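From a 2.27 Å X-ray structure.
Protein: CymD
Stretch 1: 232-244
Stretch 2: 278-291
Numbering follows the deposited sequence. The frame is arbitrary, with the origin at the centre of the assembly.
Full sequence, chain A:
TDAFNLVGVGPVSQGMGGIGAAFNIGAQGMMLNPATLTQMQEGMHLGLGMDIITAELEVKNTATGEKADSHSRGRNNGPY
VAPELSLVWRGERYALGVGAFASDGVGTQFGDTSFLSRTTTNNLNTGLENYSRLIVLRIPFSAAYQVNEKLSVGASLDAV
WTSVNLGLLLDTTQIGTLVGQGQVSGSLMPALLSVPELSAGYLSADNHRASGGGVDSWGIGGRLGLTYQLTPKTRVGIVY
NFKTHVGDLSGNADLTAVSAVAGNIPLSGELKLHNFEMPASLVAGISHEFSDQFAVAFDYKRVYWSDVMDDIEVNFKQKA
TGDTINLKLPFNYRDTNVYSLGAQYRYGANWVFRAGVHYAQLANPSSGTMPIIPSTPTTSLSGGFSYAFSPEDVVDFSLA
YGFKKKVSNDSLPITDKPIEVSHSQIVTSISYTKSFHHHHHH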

# COMPACT_ATOMS: atom_id res chain seq x y z
N PRO A 232 23.49 0.17 24.18
CA PRO A 232 23.68 1.56 23.73
C PRO A 232 23.74 1.73 22.22
O PRO A 232 23.34 2.78 21.73
CB PRO A 232 25.01 1.95 24.41
CG PRO A 232 25.61 0.65 24.89
CD PRO A 232 24.44 -0.19 25.24
N LYS A 233 24.21 0.74 21.47
CA LYS A 233 24.28 0.89 20.02
C LYS A 233 23.18 0.13 19.28
O LYS A 233 23.00 0.35 18.08
CB LYS A 233 25.65 0.42 19.51
CG LYS A 233 26.81 0.98 20.33
CD LYS A 233 27.98 1.39 19.46
CE LYS A 233 28.75 0.20 18.95
NZ LYS A 233 30.01 0.63 18.25
N THR A 234 22.43 -0.73 19.96
CA THR A 234 21.50 -1.63 19.30
C THR A 234 20.11 -1.42 19.86
O THR A 234 19.88 -1.61 21.06
CB THR A 234 21.93 -3.09 19.48
OG1 THR A 234 23.06 -3.35 18.64
CG2 THR A 234 20.79 -4.02 19.09
N ARG A 235 19.19 -1.01 18.98
CA ARG A 235 17.79 -0.83 19.32
C ARG A 235 17.00 -1.90 18.59
O ARG A 235 17.33 -2.27 17.45
CB ARG A 235 17.31 0.57 18.91
CG ARG A 235 15.86 0.91 19.27
CD ARG A 235 15.50 2.33 18.82
NE ARG A 235 16.59 3.28 19.06
CZ ARG A 235 17.30 3.87 18.10
NH1 ARG A 235 17.05 3.61 16.82
NH2 ARG A 235 18.28 4.71 18.42
N VAL A 236 15.98 -2.44 19.25
CA VAL A 236 15.12 -3.43 18.62
C VAL A 236 13.70 -2.86 18.60
O VAL A 236 13.30 -2.10 19.48
CB VAL A 236 15.21 -4.79 19.34
CG1 VAL A 236 14.77 -4.69 20.78
CG2 VAL A 236 14.39 -5.83 18.63
N GLY A 237 12.96 -3.19 17.54
CA GLY A 237 11.62 -2.65 17.35
C GLY A 237 10.67 -3.71 16.82
O GLY A 237 11.05 -4.60 16.05
N ILE A 238 9.42 -3.60 17.25
CA ILE A 238 8.38 -4.55 16.84
C ILE A 238 7.08 -3.78 16.66
O ILE A 238 6.71 -2.97 17.52
CB ILE A 238 8.21 -5.70 17.87
CG1 ILE A 238 7.08 -6.64 17.49
CG2 ILE A 238 7.86 -5.20 19.23
CD1 ILE A 238 7.41 -7.55 16.38
N VAL A 239 6.39 -4.03 15.55
CA VAL A 239 5.10 -3.38 15.32
C VAL A 239 4.14 -4.37 14.69
O VAL A 239 4.50 -5.09 13.75
CB VAL A 239 5.22 -2.10 14.46
CG1 VAL A 239 5.85 -2.38 13.11
CG2 VAL A 239 3.85 -1.45 14.28
N TYR A 240 2.92 -4.41 15.22
CA TYR A 240 1.83 -5.17 14.64
C TYR A 240 0.86 -4.22 13.93
O TYR A 240 0.32 -3.29 14.54
CB TYR A 240 1.10 -5.98 15.70
CG TYR A 240 0.07 -6.91 15.12
CD1 TYR A 240 0.44 -8.10 14.49
CD2 TYR A 240 -1.29 -6.62 15.21
CE1 TYR A 240 -0.52 -8.97 13.97
CE2 TYR A 240 -2.25 -7.49 14.70
CZ TYR A 240 -1.86 -8.66 14.08
OH TYR A 240 -2.84 -9.49 13.59
N ASN A 241 0.63 -4.48 12.65
CA ASN A 241 -0.27 -3.69 11.83
C ASN A 241 -1.61 -4.42 11.75
O ASN A 241 -1.65 -5.60 11.40
CB ASN A 241 0.36 -3.48 10.45
CG ASN A 241 -0.21 -2.29 9.73
OD1 ASN A 241 0.45 -1.27 9.61
ND2 ASN A 241 -1.44 -2.42 9.23
N PHE A 242 -2.68 -3.73 12.11
CA PHE A 242 -3.98 -4.38 12.20
C PHE A 242 -4.55 -4.65 10.81
O PHE A 242 -4.14 -4.04 9.82
CB PHE A 242 -4.97 -3.51 12.96
CG PHE A 242 -4.53 -3.17 14.35
CD1 PHE A 242 -3.82 -4.07 15.10
CD2 PHE A 242 -4.85 -1.94 14.89
CE1 PHE A 242 -3.42 -3.75 16.39
CE2 PHE A 242 -4.45 -1.61 16.18
CZ PHE A 242 -3.74 -2.52 16.93
N LYS A 243 -5.51 -5.58 10.74
CA LYS A 243 -6.25 -5.79 9.51
C LYS A 243 -7.14 -4.59 9.23
O LYS A 243 -7.89 -4.15 10.11
CB LYS A 243 -7.09 -7.07 9.59
CG LYS A 243 -6.34 -8.28 10.08
CD LYS A 243 -7.11 -9.55 9.80
CE LYS A 243 -6.84 -10.59 10.87
NZ LYS A 243 -7.51 -11.88 10.55
N THR A 244 -7.05 -4.05 8.02
CA THR A 244 -7.82 -2.87 7.68
C THR A 244 -9.21 -3.30 7.24
O THR A 244 -9.34 -4.03 6.25
CB THR A 244 -7.13 -2.06 6.57
OG1 THR A 244 -5.76 -1.79 6.94
CG2 THR A 244 -7.86 -0.76 6.34
N MET A 278 -7.76 -5.70 4.19
CA MET A 278 -6.32 -5.74 4.03
C MET A 278 -5.73 -6.51 5.20
O MET A 278 -6.27 -6.46 6.32
CB MET A 278 -5.74 -4.34 3.93
CG MET A 278 -6.66 -3.40 3.22
SD MET A 278 -5.74 -2.00 2.61
CE MET A 278 -5.10 -2.59 1.06
N PRO A 279 -4.69 -7.29 4.98
CA PRO A 279 -4.21 -8.19 6.03
C PRO A 279 -3.37 -7.46 7.05
O PRO A 279 -2.68 -6.48 6.75
CB PRO A 279 -3.39 -9.22 5.25
CG PRO A 279 -2.87 -8.45 4.08
CD PRO A 279 -3.90 -7.42 3.74
N ALA A 280 -3.46 -7.95 8.28
CA ALA A 280 -2.52 -7.69 9.36
C ALA A 280 -1.09 -7.94 8.90
O ALA A 280 -0.87 -8.66 7.93
CB ALA A 280 -2.84 -8.57 10.56
N SER A 281 -0.12 -7.33 9.58
CA SER A 281 1.28 -7.69 9.36
C SER A 281 2.06 -7.45 10.63
O SER A 281 1.68 -6.66 11.49
CB SER A 281 1.91 -6.93 8.19
OG SER A 281 1.76 -5.53 8.34
N LEU A 282 3.16 -8.18 10.75
CA LEU A 282 4.04 -8.10 11.90
C LEU A 282 5.42 -7.77 11.38
O LEU A 282 5.93 -8.47 10.49
CB LEU A 282 4.05 -9.41 12.68
CG LEU A 282 4.92 -9.40 13.95
CD1 LEU A 282 4.30 -8.51 15.05
CD2 LEU A 282 5.14 -10.82 14.44
N VAL A 283 6.02 -6.70 11.90
CA VAL A 283 7.37 -6.30 11.54
C VAL A 283 8.23 -6.32 12.79
O VAL A 283 7.90 -5.65 13.79
CB VAL A 283 7.40 -4.91 10.90
CG1 VAL A 283 8.82 -4.56 10.48
CG2 VAL A 283 6.44 -4.85 9.73
N ALA A 284 9.32 -7.07 12.75
CA ALA A 284 10.32 -7.07 13.80
C ALA A 284 11.65 -6.67 13.18
O ALA A 284 11.98 -7.08 12.06
CB ALA A 284 10.45 -8.44 14.46
N GLY A 285 12.41 -5.85 13.90
CA GLY A 285 13.65 -5.40 13.31
C GLY A 285 14.61 -4.83 14.33
O GLY A 285 14.32 -4.72 15.52
N ILE A 286 15.77 -4.44 13.82
CA ILE A 286 16.86 -4.01 14.67
C ILE A 286 17.64 -2.93 13.94
O ILE A 286 17.74 -2.94 12.71
CB ILE A 286 17.76 -5.22 15.04
CG1 ILE A 286 19.01 -4.78 15.76
CG2 ILE A 286 18.15 -5.94 13.81
CD1 ILE A 286 19.83 -5.97 16.21
N SER A 287 18.13 -1.96 14.72
CA SER A 287 19.02 -0.90 14.25
C SER A 287 20.29 -0.89 15.10
O SER A 287 20.22 -0.93 16.33
CB SER A 287 18.35 0.46 14.35
OG SER A 287 19.21 1.46 13.84
N HIS A 288 21.43 -0.80 14.44
CA HIS A 288 22.73 -0.79 15.09
C HIS A 288 23.49 0.43 14.59
O HIS A 288 23.77 0.54 13.40
CB HIS A 288 23.52 -2.08 14.82
CG HIS A 288 24.76 -2.20 15.64
ND1 HIS A 288 24.75 -2.49 16.98
CD2 HIS A 288 26.07 -2.07 15.30
CE1 HIS A 288 25.99 -2.53 17.44
NE2 HIS A 288 26.81 -2.28 16.43
N GLU A 289 23.82 1.33 15.50
CA GLU A 289 24.46 2.59 15.15
C GLU A 289 25.89 2.53 15.69
O GLU A 289 26.13 2.81 16.86
CB GLU A 289 23.66 3.78 15.72
CG GLU A 289 22.37 4.04 14.96
CD GLU A 289 21.31 4.81 15.76
OE1 GLU A 289 21.67 5.58 16.67
OE2 GLU A 289 20.11 4.63 15.45
N PHE A 290 26.83 2.14 14.82
CA PHE A 290 28.24 2.08 15.22
C PHE A 290 28.77 3.44 15.67
O PHE A 290 29.78 3.51 16.37
CB PHE A 290 29.11 1.57 14.07
CG PHE A 290 28.76 0.19 13.58
CD1 PHE A 290 29.22 -0.94 14.25
CD2 PHE A 290 28.00 0.01 12.43
CE1 PHE A 290 28.91 -2.21 13.79
CE2 PHE A 290 27.69 -1.26 11.97
CZ PHE A 290 28.15 -2.37 12.65
N SER A 291 28.10 4.51 15.25
CA SER A 291 28.41 5.89 15.58
C SER A 291 27.22 6.68 15.06
O SER A 291 26.31 6.13 14.46
CB SER A 291 29.72 6.35 14.95
OG SER A 291 29.58 6.44 13.54
O HOH W 1 17.23 5.57 14.86

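The two stretches pair as antiparallel neighbours in a β-sheet: the axes of strands 234-241 and 281-289 approach to 4.7 Å, with 161° between their N-to-C directions, and the contact buries 1148 Å² summed over both sides. Register follows from CA spacings, which alternate between narrow non-hydrogen-bonded pairs (Val236 CA to Ile286 CA, 4.4 Å) and wide hydrogen-bonded ones (Gly237 CA to Gly285 CA, 5.3 Å). In the wide pairs the amides bond reciprocally: Arg235 N to Ser287 O is 2.8 Å and Ser287 N to Arg235 O 2.9 Å, with N-H...O angles of 164° and 171°, and Val283 N reaches Val239 O at 2.9 Å and 177°. The narrow pairs bring CA atoms close to carbonyls instead, as where Ile238 CA lies 3.3 Å from Val283 O.

Side-chain relief differs on the two faces. On the face carrying Ile238, Tyr240, Leu282 and Ala284, the small Ala284 leaves room beside its methyl. Ile238, with chi1 t and chi2 p, has its end come nearer the other stretch, so that its CD1 lies 3.5 Å from Leu282 CD1 and 3.7 Å from Ala284 CB. The end of Leu282 likewise comes nearer the other stretch, and its CD1 meets the edge of the Tyr240 ring, 3.9 Å from Tyr240 CD1. Tyr240 reaches to Ala280, where its OH comes within 3.2 Å of Ala280 CB; this short approach marks a tight contact between the phenol end and the methyl. Farther along the same face, Thr234 CG2 touches Ile286 CD1 at 3.6 Å, while Thr234 OG1 and His288 ND1 form a short 2.5 Å hydrogen bond near the plane of the imidazole.

The opposite face has its hollow at Gly237 and Gly285, paired directly and both lacking side chains. Their backbones bond in both directions, Gly237 N to Gly285 O at 2.9 Å and Gly285 N to Gly237 O at 2.8 Å. On one side of this gap Val239 CG1 packs 3.7 Å from Val283 CB, and beyond it Asn241 CB lies 3.3 Å from Ser281 OG. On the other side the long Arg235 passes the short Ser287, its NH1 4.2 Å from Ser287 CB, and continues to Glu289. There Arg235 NH2 makes a weak, salt-bridging hydrogen bond to Glu289 OE2 at 3.5 Å. A water reinforces this loose join, accepting from Arg235 NH1 at 2.8 Å and donating to Glu289 OE2 at 3.1 Å.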